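Long-range contacts in lactaldehyde dehydrogenase (Escherichia coli, PDB 2IMP), which catalyses the irreversible, NAD+-dependent oxidation of L-lactaldehyde to L-lactate, and of glycolaldehyde to glycolate, as a homotetramer: residues Val293-Tyr298 / Ala393-Glu398; Thr368-Val373 / Gly386-Val391; Leu411-Tyr416 / Lys428-Gly433. All coordinates share one frame; numbering follows the deposited sequence.

Contact 1 of 3, residues Val293-Tyr298 / Ala393-Glu398; sequences VQKGIY and AFDTLE
Gln294 lays its CB over one face of the Phe394 ring, 3.5 Å from CB to the ring centroid, a CH-pi contact where the neighbouring parallel strands 290-294 and 388-394 of the aldehyde dehydrogenase fold run out. The Gln294 amide lies 18° from the plane of the same ring, with NE2 3.7 Å from Phe394 CE1. The two residues are bridge partners, their side chains on the same face of the sheet.

The backbones around this pair are joined by two bonds. Phe394 N gives its hydrogen to Val293 O at 3.1 Å, bent to 138°, and Ala393 CA adds a CA-H...O contact to the same Val293 O at 2.9 Å. One residue on, Lys295 N donates to Phe394 O.

On the solvent side the Lys295 chain bends past Asp395, bringing CG to 3.3 Å from OD1. Lys295 NZ stays 4.7 Å from Asp395 OD1; the charged ends are not in contact, though their opposite charges may still attract. On the face that carries Val293 and Ala393, the Tyr298 ring meets Ala393, its CD1 3.6 Å from the methyl CB.

Further out, Met261 touches both Gln294 and Phe394, and the amide of Gln294 is held at its other end, where Asp262 N bonds to OE1.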
ATOM      1  N   VAL A 293     -18.624  -1.446 -34.783  1.00 29.71           N
ATOM      2  CA  VAL A 293     -20.050  -1.240 -34.547  1.00 30.14           C
ATOM      3  C   VAL A 293     -20.911  -2.470 -34.886  1.00 31.53           C
ATOM      4  O   VAL A 293     -20.821  -2.988 -35.998  1.00 31.20           O
ATOM      5  CB  VAL A 293     -20.559  -0.061 -35.396  1.00 30.05           C
ATOM      6  CG1 VAL A 293     -21.969   0.318 -34.976  1.00 29.22           C
ATOM      7  CG2 VAL A 293     -19.607   1.117 -35.269  1.00 29.97           C
ATOM      8  N   GLN A 294     -21.739  -2.936 -33.955  1.00 31.57           N
ATOM      9  CA  GLN A 294     -22.547  -4.097 -34.290  1.00 35.68           C
ATOM     10  C   GLN A 294     -23.790  -3.806 -35.150  1.00 36.85           C
ATOM     11  O   GLN A 294     -24.341  -2.707 -35.126  1.00 37.09           O
ATOM     12  CB  GLN A 294     -22.944  -4.899 -33.043  1.00 34.61           C
ATOM     13  CG  GLN A 294     -23.778  -4.201 -32.005  1.00 35.07           C
ATOM     14  CD  GLN A 294     -24.262  -5.178 -30.945  1.00 36.17           C
ATOM     15  OE1 GLN A 294     -24.841  -4.787 -29.931  1.00 36.81           O
ATOM     16  NE2 GLN A 294     -24.027  -6.465 -31.182  1.00 34.96           N
ATOM     17  N   LYS A 295     -24.183  -4.817 -35.914  1.00 38.94           N
ATOM     18  CA  LYS A 295     -25.317  -4.762 -36.829  1.00 40.33           C
ATOM     19  C   LYS A 295     -26.564  -3.989 -36.328  1.00 39.55           C
ATOM     20  O   LYS A 295     -26.965  -2.986 -36.913  1.00 38.94           O
ATOM     21  CB  LYS A 295     -25.730  -6.191 -37.194  1.00 42.15           C
ATOM     22  CG  LYS A 295     -24.565  -7.130 -37.511  1.00 44.70           C
ATOM     23  CD  LYS A 295     -23.822  -6.726 -38.776  1.00 46.11           C
ATOM     24  CE  LYS A 295     -22.747  -7.746 -39.127  1.00 47.23           C
ATOM     25  NZ  LYS A 295     -22.103  -7.455 -40.441  1.00 47.78           N
ATOM     26  N   GLY A 296     -27.160  -4.486 -35.250  1.00 39.60           N
ATOM     27  CA  GLY A 296     -28.350  -3.868 -34.693  1.00 39.86           C
ATOM     28  C   GLY A 296     -28.442  -2.357 -34.777  1.00 39.74           C
ATOM     29  O   GLY A 296     -29.515  -1.821 -35.049  1.00 40.06           O
ATOM     30  N   ILE A 297     -27.330  -1.665 -34.546  1.00 39.20           N
ATOM     31  CA  ILE A 297     -27.326  -0.207 -34.576  1.00 38.04           C
ATOM     32  C   ILE A 297     -26.401   0.411 -35.652  1.00 36.83           C
ATOM     33  O   ILE A 297     -26.317   1.630 -35.788  1.00 36.34           O
ATOM     34  CB  ILE A 297     -26.936   0.358 -33.181  1.00 39.51           C
ATOM     35  CG1 ILE A 297     -27.141   1.874 -33.144  1.00 39.04           C
ATOM     36  CG2 ILE A 297     -25.480   0.011 -32.864  1.00 38.83           C
ATOM     37  CD1 ILE A 297     -26.825   2.495 -31.799  1.00 41.29           C
ATOM     38  N   TYR A 298     -25.732  -0.451 -36.410  1.00 36.81           N
ATOM     39  CA  TYR A 298     -24.815  -0.015 -37.458  1.00 36.56           C
ATOM     40  C   TYR A 298     -25.297   1.198 -38.287  1.00 38.25           C
ATOM     41  O   TYR A 298     -24.724   2.285 -38.199  1.00 38.17           O
ATOM     42  CB  TYR A 298     -24.519  -1.176 -38.408  1.00 35.55           C
ATOM     43  CG  TYR A 298     -23.407  -0.889 -39.393  1.00 34.87           C
ATOM     44  CD1 TYR A 298     -22.070  -1.107 -39.053  1.00 35.54           C
ATOM     45  CD2 TYR A 298     -23.687  -0.382 -40.657  1.00 35.29           C
ATOM     46  CE1 TYR A 298     -21.042  -0.826 -39.953  1.00 34.73           C
ATOM     47  CE2 TYR A 298     -22.667  -0.095 -41.563  1.00 34.95           C
ATOM     48  CZ  TYR A 298     -21.350  -0.319 -41.205  1.00 34.52           C
ATOM     49  OH  TYR A 298     -20.350  -0.036 -42.105  1.00 35.45           O
ATOM     50  N   ALA A 393     -18.131  -3.684 -38.846  1.00 27.77           N
ATOM     51  CA  ALA A 393     -19.319  -4.221 -38.214  1.00 27.82           C
ATOM     52  C   ALA A 393     -19.078  -5.588 -37.567  1.00 27.66           C
ATOM     53  O   ALA A 393     -18.172  -6.310 -37.966  1.00 28.47           O
ATOM     54  CB  ALA A 393     -20.451  -4.316 -39.233  1.00 28.66           C
ATOM     55  N   PHE A 394     -19.878  -5.917 -36.561  1.00 27.15           N
ATOM     56  CA  PHE A 394     -19.759  -7.196 -35.880  1.00 29.72           C
ATOM     57  C   PHE A 394     -21.101  -7.707 -35.333  1.00 31.25           C
ATOM     58  O   PHE A 394     -22.050  -6.936 -35.193  1.00 33.05           O
ATOM     59  CB  PHE A 394     -18.727  -7.103 -34.743  1.00 27.92           C
ATOM     60  CG  PHE A 394     -19.176  -6.274 -33.564  1.00 25.08           C
ATOM     61  CD1 PHE A 394     -19.930  -6.842 -32.543  1.00 24.22           C
ATOM     62  CD2 PHE A 394     -18.845  -4.925 -33.479  1.00 23.98           C
ATOM     63  CE1 PHE A 394     -20.346  -6.082 -31.454  1.00 24.37           C
ATOM     64  CE2 PHE A 394     -19.258  -4.155 -32.393  1.00 24.20           C
ATOM     65  CZ  PHE A 394     -20.011  -4.733 -31.381  1.00 22.90           C
ATOM     66  N   ASP A 395     -21.170  -8.998 -35.032  1.00 33.26           N
ATOM     67  CA  ASP A 395     -22.393  -9.588 -34.513  1.00 34.45           C
ATOM     68  C   ASP A 395     -22.446  -9.724 -32.975  1.00 35.06           C
ATOM     69  O   ASP A 395     -23.395  -9.264 -32.339  1.00 35.74           O
ATOM     70  CB  ASP A 395     -22.622 -10.962 -35.155  1.00 36.77           C
ATOM     71  CG  ASP A 395     -22.842 -10.875 -36.661  1.00 40.41           C
ATOM     72  OD1 ASP A 395     -23.853 -10.273 -37.085  1.00 42.30           O
ATOM     73  OD2 ASP A 395     -22.004 -11.405 -37.422  1.00 43.00           O
ATOM     74  N   THR A 396     -21.427 -10.345 -32.391  1.00 33.03           N
ATOM     75  CA  THR A 396     -21.411 -10.525 -30.947  1.00 34.05           C
ATOM     76  C   THR A 396     -20.250  -9.831 -30.194  1.00 33.22           C
ATOM     77  O   THR A 396     -19.211  -9.512 -30.777  1.00 32.17           O
ATOM     78  CB  THR A 396     -21.391 -12.021 -30.577  1.00 34.86           C
ATOM     79  OG1 THR A 396     -20.164 -12.607 -31.025  1.00 34.73           O
ATOM     80  CG2 THR A 396     -22.559 -12.743 -31.230  1.00 34.32           C
ATOM     81  N   LEU A 397     -20.461  -9.598 -28.903  1.00 32.30           N
ATOM     82  CA  LEU A 397     -19.447  -8.971 -28.074  1.00 31.92           C
ATOM     83  C   LEU A 397     -18.087  -9.672 -28.209  1.00 31.75           C
ATOM     84  O   LEU A 397     -17.044  -9.024 -28.304  1.00 30.88           O
ATOM     85  CB  LEU A 397     -19.879  -8.991 -26.607  1.00 30.45           C
ATOM     86  CG  LEU A 397     -18.889  -8.391 -25.605  1.00 29.50           C
ATOM     87  CD1 LEU A 397     -18.722  -6.908 -25.883  1.00 28.23           C
ATOM     88  CD2 LEU A 397     -19.390  -8.614 -24.185  1.00 29.44           C
ATOM     89  N   GLU A 398     -18.129 -11.001 -28.223  1.00 31.30           N
ATOM     90  CA  GLU A 398     -16.921 -11.794 -28.358  1.00 32.08           C
ATOM     91  C   GLU A 398     -16.142 -11.482 -29.643  1.00 31.33           C
ATOM     92  O   GLU A 398     -14.913 -11.490 -29.641  1.00 29.71           O
ATOM     93  CB  GLU A 398     -17.259 -13.287 -28.290  1.00 34.99           C
ATOM     94  CG  GLU A 398     -17.666 -13.769 -26.895  1.00 39.42           C
ATOM     95  CD  GLU A 398     -19.027 -13.254 -26.444  1.00 43.30           C
ATOM     96  OE1 GLU A 398     -19.342 -13.395 -25.239  1.00 44.68           O
ATOM     97  OE2 GLU A 398     -19.786 -12.718 -27.284  1.00 44.40           O
TER

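Contact 2 of 3, residues Thr368-Val373 / Gly386-Val391; sequences TLLLDV and GPVLPV
Thr368 N donates to Pro387 O at 2.8 Å, almost straight (175°), and Thr368 O accepts from Leu389 N, also at 2.8 Å. The ladder carries on through Leu370: its N reaches Leu389 O at 3.1 Å, from 42° above the carbonyl plane, and its O takes the N-H of Val391 at 2.8 Å. Pro390 has no N-H to give, but its place falls where this ladder asks for none, and its O can serve strand 290-294, where the backbone bonds to Val291. Past the last rung a water bridges the chains: it donates to Val391 O at 2.9 Å while receiving a weak bond from Asp372 N.

Mostly aliphatic side chains line both faces. Leu369 brings its CD1 to 3.7 Å from Val391 CG2. Leu371, its CG anti to the carbonyl carbon (chi1 -53°), runs beside Val391, pointing the same way, and touches with CD2 3.8 Å from Val391 CB. Met309, Val302 and Tyr298 of helix 298-310 cover this face. On the reverse, Leu370 CD1 packs 3.8 Å from Val388 CG1, against Val337, Val341 and Ala344 of helix 331-346. At the margins, Thr368 OG1 bonds to Pro366 O and Gly355 N, and Asp372 OD2 forms a salt bridge with Arg350. Parallel strands with helices packed on both faces are the open alpha/beta architecture of the catalytic domain in aldehyde dehydrogenases.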
ATOM      1  N   THR A 368     -11.595  11.702 -42.864  1.00 31.79           N
ATOM      2  CA  THR A 368     -11.979  10.596 -43.717  1.00 31.41           C
ATOM      3  C   THR A 368     -12.685   9.437 -43.006  1.00 31.69           C
ATOM      4  O   THR A 368     -12.224   8.944 -41.979  1.00 31.82           O
ATOM      5  CB  THR A 368     -10.745  10.055 -44.454  1.00 31.71           C
ATOM      6  OG1 THR A 368     -10.160  11.111 -45.225  1.00 30.34           O
ATOM      7  CG2 THR A 368     -11.121   8.900 -45.367  1.00 32.13           C
ATOM      8  N   LEU A 369     -13.815   9.028 -43.567  1.00 30.76           N
ATOM      9  CA  LEU A 369     -14.587   7.925 -43.026  1.00 30.49           C
ATOM     10  C   LEU A 369     -14.601   6.708 -43.967  1.00 31.59           C
ATOM     11  O   LEU A 369     -15.072   6.798 -45.100  1.00 31.26           O
ATOM     12  CB  LEU A 369     -16.023   8.374 -42.755  1.00 30.38           C
ATOM     13  CG  LEU A 369     -16.977   7.294 -42.241  1.00 29.83           C
ATOM     14  CD1 LEU A 369     -16.439   6.707 -40.946  1.00 31.19           C
ATOM     15  CD2 LEU A 369     -18.356   7.893 -42.028  1.00 29.11           C
ATOM     16  N   LEU A 370     -14.067   5.589 -43.492  1.00 31.97           N
ATOM     17  CA  LEU A 370     -14.022   4.378 -44.294  1.00 32.40           C
ATOM     18  C   LEU A 370     -14.960   3.268 -43.795  1.00 33.43           C
ATOM     19  O   LEU A 370     -14.925   2.887 -42.624  1.00 34.66           O
ATOM     20  CB  LEU A 370     -12.586   3.849 -44.360  1.00 31.84           C
ATOM     21  CG  LEU A 370     -11.544   4.839 -44.893  1.00 31.43           C
ATOM     22  CD1 LEU A 370     -10.167   4.194 -44.880  1.00 29.85           C
ATOM     23  CD2 LEU A 370     -11.918   5.273 -46.302  1.00 32.56           C
ATOM     24  N   LEU A 371     -15.805   2.772 -44.694  1.00 33.90           N
ATOM     25  CA  LEU A 371     -16.737   1.710 -44.346  1.00 33.34           C
ATOM     26  C   LEU A 371     -16.397   0.359 -45.014  1.00 33.59           C
ATOM     27  O   LEU A 371     -15.446   0.262 -45.784  1.00 32.08           O
ATOM     28  CB  LEU A 371     -18.168   2.132 -44.702  1.00 33.86           C
ATOM     29  CG  LEU A 371     -18.649   3.483 -44.146  1.00 34.10           C
ATOM     30  CD1 LEU A 371     -20.152   3.627 -44.394  1.00 32.26           C
ATOM     31  CD2 LEU A 371     -18.354   3.581 -42.652  1.00 32.25           C
ATOM     32  N   ASP A 372     -17.181  -0.667 -44.712  1.00 36.42           N
ATOM     33  CA  ASP A 372     -16.928  -1.991 -45.266  1.00 39.20           C
ATOM     34  C   ASP A 372     -15.461  -2.438 -45.125  1.00 40.06           C
ATOM     35  O   ASP A 372     -14.917  -3.130 -45.985  1.00 40.69           O
ATOM     36  CB  ASP A 372     -17.340  -2.047 -46.739  1.00 40.32           C
ATOM     37  CG  ASP A 372     -18.831  -1.864 -46.927  1.00 42.33           C
ATOM     38  OD1 ASP A 372     -19.601  -2.460 -46.143  1.00 42.68           O
ATOM     39  OD2 ASP A 372     -19.232  -1.135 -47.860  1.00 42.95           O
ATOM     40  N   VAL A 373     -14.835  -2.002 -44.038  1.00 40.99           N
ATOM     41  CA  VAL A 373     -13.461  -2.367 -43.751  1.00 41.24           C
ATOM     42  C   VAL A 373     -13.371  -3.750 -43.086  1.00 41.87           C
ATOM     43  O   VAL A 373     -14.259  -4.138 -42.329  1.00 41.41           O
ATOM     44  CB  VAL A 373     -12.794  -1.329 -42.819  1.00 41.40           C
ATOM     45  CG1 VAL A 373     -11.346  -1.717 -42.554  1.00 40.76           C
ATOM     46  CG2 VAL A 373     -12.866   0.054 -43.446  1.00 41.20           C
ATOM     47  N   GLY A 386      -3.097  10.924 -39.512  1.00 64.60           N
ATOM     48  CA  GLY A 386      -4.220  11.771 -39.881  1.00 59.32           C
ATOM     49  C   GLY A 386      -5.594  11.400 -39.346  1.00 54.86           C
ATOM     50  O   GLY A 386      -5.741  10.441 -38.588  1.00 55.19           O
ATOM     51  N   PRO A 387      -6.630  12.155 -39.742  1.00 51.07           N
ATOM     52  CA  PRO A 387      -8.022  11.957 -39.329  1.00 47.61           C
ATOM     53  C   PRO A 387      -8.797  10.869 -40.111  1.00 45.13           C
ATOM     54  O   PRO A 387      -9.803  11.163 -40.760  1.00 44.43           O
ATOM     55  CB  PRO A 387      -8.626  13.334 -39.540  1.00 48.60           C
ATOM     56  CG  PRO A 387      -7.952  13.768 -40.799  1.00 49.17           C
ATOM     57  CD  PRO A 387      -6.503  13.378 -40.557  1.00 50.00           C
ATOM     58  N   VAL A 388      -8.326   9.630 -40.040  1.00 41.12           N
ATOM     59  CA  VAL A 388      -8.991   8.529 -40.724  1.00 37.44           C
ATOM     60  C   VAL A 388      -9.711   7.557 -39.765  1.00 36.34           C
ATOM     61  O   VAL A 388      -9.082   6.978 -38.881  1.00 37.17           O
ATOM     62  CB  VAL A 388      -7.984   7.720 -41.568  1.00 36.67           C
ATOM     63  CG1 VAL A 388      -8.704   6.611 -42.321  1.00 35.47           C
ATOM     64  CG2 VAL A 388      -7.256   8.644 -42.530  1.00 34.97           C
ATOM     65  N   LEU A 389     -11.019   7.399 -39.940  1.00 34.10           N
ATOM     66  CA  LEU A 389     -11.799   6.501 -39.094  1.00 33.00           C
ATOM     67  C   LEU A 389     -12.342   5.243 -39.806  1.00 33.12           C
ATOM     68  O   LEU A 389     -13.363   5.296 -40.492  1.00 32.18           O
ATOM     69  CB  LEU A 389     -12.982   7.241 -38.464  1.00 33.69           C
ATOM     70  CG  LEU A 389     -12.702   8.291 -37.388  1.00 34.84           C
ATOM     71  CD1 LEU A 389     -14.020   8.846 -36.879  1.00 34.79           C
ATOM     72  CD2 LEU A 389     -11.920   7.665 -36.245  1.00 35.22           C
ATOM     73  N   PRO A 390     -11.650   4.105 -39.649  1.00 32.76           N
ATOM     74  CA  PRO A 390     -12.094   2.862 -40.281  1.00 31.07           C
ATOM     75  C   PRO A 390     -13.220   2.230 -39.440  1.00 31.05           C
ATOM     76  O   PRO A 390     -13.107   2.130 -38.217  1.00 31.91           O
ATOM     77  CB  PRO A 390     -10.831   2.015 -40.283  1.00 33.07           C
ATOM     78  CG  PRO A 390     -10.182   2.417 -38.988  1.00 31.69           C
ATOM     79  CD  PRO A 390     -10.338   3.926 -39.000  1.00 31.94           C
ATOM     80  N   VAL A 391     -14.301   1.825 -40.094  1.00 30.25           N
ATOM     81  CA  VAL A 391     -15.413   1.214 -39.381  1.00 29.50           C
ATOM     82  C   VAL A 391     -15.655  -0.260 -39.746  1.00 29.51           C
ATOM     83  O   VAL A 391     -15.718  -0.625 -40.919  1.00 30.99           O
ATOM     84  CB  VAL A 391     -16.730   1.991 -39.604  1.00 28.90           C
ATOM     85  CG1 VAL A 391     -17.839   1.368 -38.770  1.00 27.09           C
ATOM     86  CG2 VAL A 391     -16.543   3.456 -39.232  1.00 26.69           C
TER
HETATM   87  O   HOH W   1     -18.277  -1.387 -41.931  1.00 36.63           O

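Contact 3 of 3, residues Leu411-Tyr416 / Lys428-Gly433; sequences LTSSIY and KGLKFG. With SO4 (sulfate ion), chain B.
Leu411 meets the 428-433 segment through its backbone, its O lying 3.3 Å from Gly433 N, while its side chain turns the other way onto Glu251 and His449, the nearest atoms of that side chain and of the bound lactate about 5 Å apart. Thr412 brings its O to 3.4 Å from Phe432 CD2, obliquely to the ring. Thr412 N donates to O2 of a sulfate, probably from the crystallisation liquor, at 2.9 Å with an N-H angle of 163°; Lys255 N is a second donor to this ion. The sulfur lies in the plane of the Phe432 ring, at its edge, although a too-close approach to Leu411 N makes the exact pose of the ion doubtful.

Ser413 carries most of the side-chain contact. Its CB stands over one face of Phe432, 4.0 Å from the ring centroid and displaced toward the rim, nearest to CG. Ser413 OG, set between the backbone N and carbonyl carbon (chi1 67°), lies 3.7 Å from Phe432 CB and 3.9 Å from Leu430 CD1, yet its hydrogen bonds go to Glu434 O and Thr435 OG1. Ser414 and Ile415 then carry strand 409-416 on between strands 257-260 and 434-437.

The contact thus joins the first strand of a beta-alpha-beta unit to the turn after its helix, 420-429. Arg453 makes a cation-pi contact with Phe432, and Gly433 has backbone bonds to a second subunit. Between side chains the contact is van der Waals and CH-pi, while the buried serine hydroxyl is satisfied by the following strand.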
ATOM      1  N   LEU A 411      -2.478  -0.044 -25.622  1.00 15.50           N
ATOM      2  CA  LEU A 411      -2.470   1.097 -24.732  1.00 17.70           C
ATOM      3  C   LEU A 411      -3.876   1.539 -24.254  1.00 18.01           C
ATOM      4  O   LEU A 411      -4.164   1.506 -23.063  1.00 17.76           O
ATOM      5  CB  LEU A 411      -1.759   2.274 -25.411  1.00 20.60           C
ATOM      6  CG  LEU A 411      -1.630   3.577 -24.614  1.00 21.39           C
ATOM      7  CD1 LEU A 411      -0.936   3.318 -23.279  1.00 19.88           C
ATOM      8  CD2 LEU A 411      -0.849   4.595 -25.443  1.00 22.36           C
ATOM      9  N   THR A 412      -4.738   1.913 -25.200  1.00 18.55           N
ATOM     10  CA  THR A 412      -6.081   2.388 -24.880  1.00 18.88           C
ATOM     11  C   THR A 412      -7.243   1.688 -25.629  1.00 18.62           C
ATOM     12  O   THR A 412      -7.107   1.300 -26.787  1.00 18.38           O
ATOM     13  CB  THR A 412      -6.198   3.906 -25.167  1.00 20.47           C
ATOM     14  OG1 THR A 412      -5.151   4.607 -24.485  1.00 23.75           O
ATOM     15  CG2 THR A 412      -7.542   4.441 -24.697  1.00 21.56           C
ATOM     16  N   SER A 413      -8.371   1.547 -24.941  1.00 18.93           N
ATOM     17  CA  SER A 413      -9.577   0.940 -25.500  1.00 19.04           C
ATOM     18  C   SER A 413     -10.873   1.586 -24.951  1.00 19.72           C
ATOM     19  O   SER A 413     -10.836   2.309 -23.953  1.00 16.49           O
ATOM     20  CB  SER A 413      -9.611  -0.564 -25.201  1.00 17.01           C
ATOM     21  OG  SER A 413      -9.770  -0.812 -23.816  1.00 19.42           O
ATOM     22  N   SER A 414     -12.000   1.318 -25.605  1.00 19.63           N
ATOM     23  CA  SER A 414     -13.273   1.868 -25.159  1.00 20.63           C
ATOM     24  C   SER A 414     -14.517   1.094 -25.631  1.00 21.81           C
ATOM     25  O   SER A 414     -14.509   0.456 -26.685  1.00 20.75           O
ATOM     26  CB  SER A 414     -13.403   3.329 -25.603  1.00 21.09           C
ATOM     27  OG  SER A 414     -13.569   3.431 -27.005  1.00 23.23           O
ATOM     28  N   ILE A 415     -15.575   1.162 -24.833  1.00 22.12           N
ATOM     29  CA  ILE A 415     -16.822   0.500 -25.172  1.00 22.83           C
ATOM     30  C   ILE A 415     -18.065   1.274 -24.698  1.00 26.04           C
ATOM     31  O   ILE A 415     -18.036   1.940 -23.660  1.00 25.93           O
ATOM     32  CB  ILE A 415     -16.871  -0.936 -24.597  1.00 20.62           C
ATOM     33  CG1 ILE A 415     -18.131  -1.651 -25.095  1.00 21.14           C
ATOM     34  CG2 ILE A 415     -16.832  -0.896 -23.081  1.00 19.32           C
ATOM     35  CD1 ILE A 415     -18.210  -3.116 -24.720  1.00 18.16           C
ATOM     36  N   TYR A 416     -19.136   1.189 -25.484  1.00 28.28           N
ATOM     37  CA  TYR A 416     -20.390   1.865 -25.170  1.00 28.08           C
ATOM     38  C   TYR A 416     -21.575   0.903 -25.075  1.00 29.90           C
ATOM     39  O   TYR A 416     -21.965   0.274 -26.054  1.00 30.37           O
ATOM     40  CB  TYR A 416     -20.673   2.941 -26.212  1.00 28.69           C
ATOM     41  CG  TYR A 416     -19.521   3.896 -26.372  1.00 28.32           C
ATOM     42  CD1 TYR A 416     -18.393   3.536 -27.107  1.00 30.90           C
ATOM     43  CD2 TYR A 416     -19.522   5.133 -25.728  1.00 30.40           C
ATOM     44  CE1 TYR A 416     -17.289   4.380 -27.195  1.00 31.22           C
ATOM     45  CE2 TYR A 416     -18.421   5.985 -25.809  1.00 31.26           C
ATOM     46  CZ  TYR A 416     -17.310   5.599 -26.543  1.00 31.98           C
ATOM     47  OH  TYR A 416     -16.207   6.421 -26.611  1.00 35.38           O
ATOM     48  N   LYS A 428     -13.036  -7.488 -18.551  1.00 27.02           N
ATOM     49  CA  LYS A 428     -12.290  -8.720 -18.369  1.00 27.35           C
ATOM     50  C   LYS A 428     -11.634  -9.246 -19.672  1.00 23.65           C
ATOM     51  O   LYS A 428     -10.531  -9.773 -19.644  1.00 24.60           O
ATOM     52  CB  LYS A 428     -13.207  -9.801 -17.780  1.00 30.60           C
ATOM     53  CG  LYS A 428     -12.477 -11.081 -17.381  1.00 37.44           C
ATOM     54  CD  LYS A 428     -13.391 -12.056 -16.644  1.00 43.25           C
ATOM     55  CE  LYS A 428     -12.607 -13.252 -16.104  1.00 46.92           C
ATOM     56  NZ  LYS A 428     -13.451 -14.185 -15.288  1.00 48.13           N
ATOM     57  N   GLY A 429     -12.317  -9.065 -20.799  1.00 21.61           N
ATOM     58  CA  GLY A 429     -11.795  -9.550 -22.068  1.00 20.24           C
ATOM     59  C   GLY A 429     -10.809  -8.661 -22.809  1.00 19.08           C
ATOM     60  O   GLY A 429      -9.937  -9.164 -23.518  1.00 19.12           O
ATOM     61  N   LEU A 430     -10.944  -7.348 -22.663  1.00 15.82           N
ATOM     62  CA  LEU A 430     -10.048  -6.410 -23.339  1.00 17.11           C
ATOM     63  C   LEU A 430      -8.603  -6.377 -22.771  1.00 16.15           C
ATOM     64  O   LEU A 430      -8.389  -6.095 -21.590  1.00 17.96           O
ATOM     65  CB  LEU A 430     -10.660  -4.999 -23.309  1.00 14.54           C
ATOM     66  CG  LEU A 430     -11.855  -4.821 -24.255  1.00 17.33           C
ATOM     67  CD1 LEU A 430     -12.547  -3.493 -24.026  1.00 15.30           C
ATOM     68  CD2 LEU A 430     -11.363  -4.916 -25.687  1.00 15.35           C
ATOM     69  N   LYS A 431      -7.628  -6.663 -23.623  1.00 15.10           N
ATOM     70  CA  LYS A 431      -6.232  -6.668 -23.202  1.00 15.05           C
ATOM     71  C   LYS A 431      -5.492  -5.331 -23.480  1.00 14.66           C
ATOM     72  O   LYS A 431      -4.637  -5.241 -24.358  1.00 12.65           O
ATOM     73  CB  LYS A 431      -5.513  -7.841 -23.874  1.00 14.66           C
ATOM     74  CG  LYS A 431      -6.123  -9.187 -23.499  1.00 19.23           C
ATOM     75  CD  LYS A 431      -5.568 -10.333 -24.331  1.00 25.37           C
ATOM     76  CE  LYS A 431      -6.307 -11.631 -24.012  1.00 29.08           C
ATOM     77  NZ  LYS A 431      -5.906 -12.781 -24.872  1.00 30.94           N
ATOM     78  N   PHE A 432      -5.856  -4.311 -22.709  1.00 14.26           N
ATOM     79  CA  PHE A 432      -5.285  -2.978 -22.835  1.00 14.44           C
ATOM     80  C   PHE A 432      -4.938  -2.316 -21.486  1.00 12.68           C
ATOM     81  O   PHE A 432      -5.518  -2.653 -20.455  1.00 14.81           O
ATOM     82  CB  PHE A 432      -6.253  -2.070 -23.611  1.00 14.79           C
ATOM     83  CG  PHE A 432      -6.463  -2.481 -25.043  1.00 17.50           C
ATOM     84  CD1 PHE A 432      -7.198  -3.621 -25.357  1.00 16.12           C
ATOM     85  CD2 PHE A 432      -5.870  -1.763 -26.077  1.00 17.12           C
ATOM     86  CE1 PHE A 432      -7.346  -4.030 -26.678  1.00 15.98           C
ATOM     87  CE2 PHE A 432      -6.014  -2.167 -27.404  1.00 15.62           C
ATOM     88  CZ  PHE A 432      -6.743  -3.304 -27.701  1.00 13.96           C
ATOM     89  N   GLY A 433      -3.994  -1.382 -21.507  1.00 12.86           N
ATOM     90  CA  GLY A 433      -3.605  -0.700 -20.283  1.00  9.34           C
ATOM     91  C   GLY A 433      -4.705   0.225 -19.797  1.00 11.36           C
ATOM     92  O   GLY A 433      -4.715   0.639 -18.634  1.00 10.24           O
TER
HETATM   93  S   SO4 B 509      -3.825   0.859 -28.502  1.00 46.16           S
HETATM   94  O1  SO4 B 509      -2.947   0.659 -29.660  1.00 50.25           O
HETATM   95  O2  SO4 B 509      -3.512   2.152 -27.863  1.00 50.62           O
HETATM   96  O3  SO4 B 509      -5.228   0.824 -28.920  1.00 51.16           O
HETATM   97  O4  SO4 B 509      -3.623  -0.250 -27.572  1.00 51.14           O

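In the fold
All three contacts reach one mixed sheet, but at different depths. Contacts 1 and 2 share strand 388-394: contact 2 holds its buried beginning against strand 368-371, contact 1 its partly solvent-facing end against strand 290-294. They touch where Val391 meets Val293 and Tyr298. Contact 3, also buried, lies toward the substrate site and reaches contact 1 through Leu397 and Ile415, but does not touch contact 2. The chemistry follows the place: contact 2 is a regular backbone ladder in aliphatic surroundings, contact 1 the short end of a ladder with charged residues at its margin, and contact 3 a loop-to-strand packing of an aromatic ring.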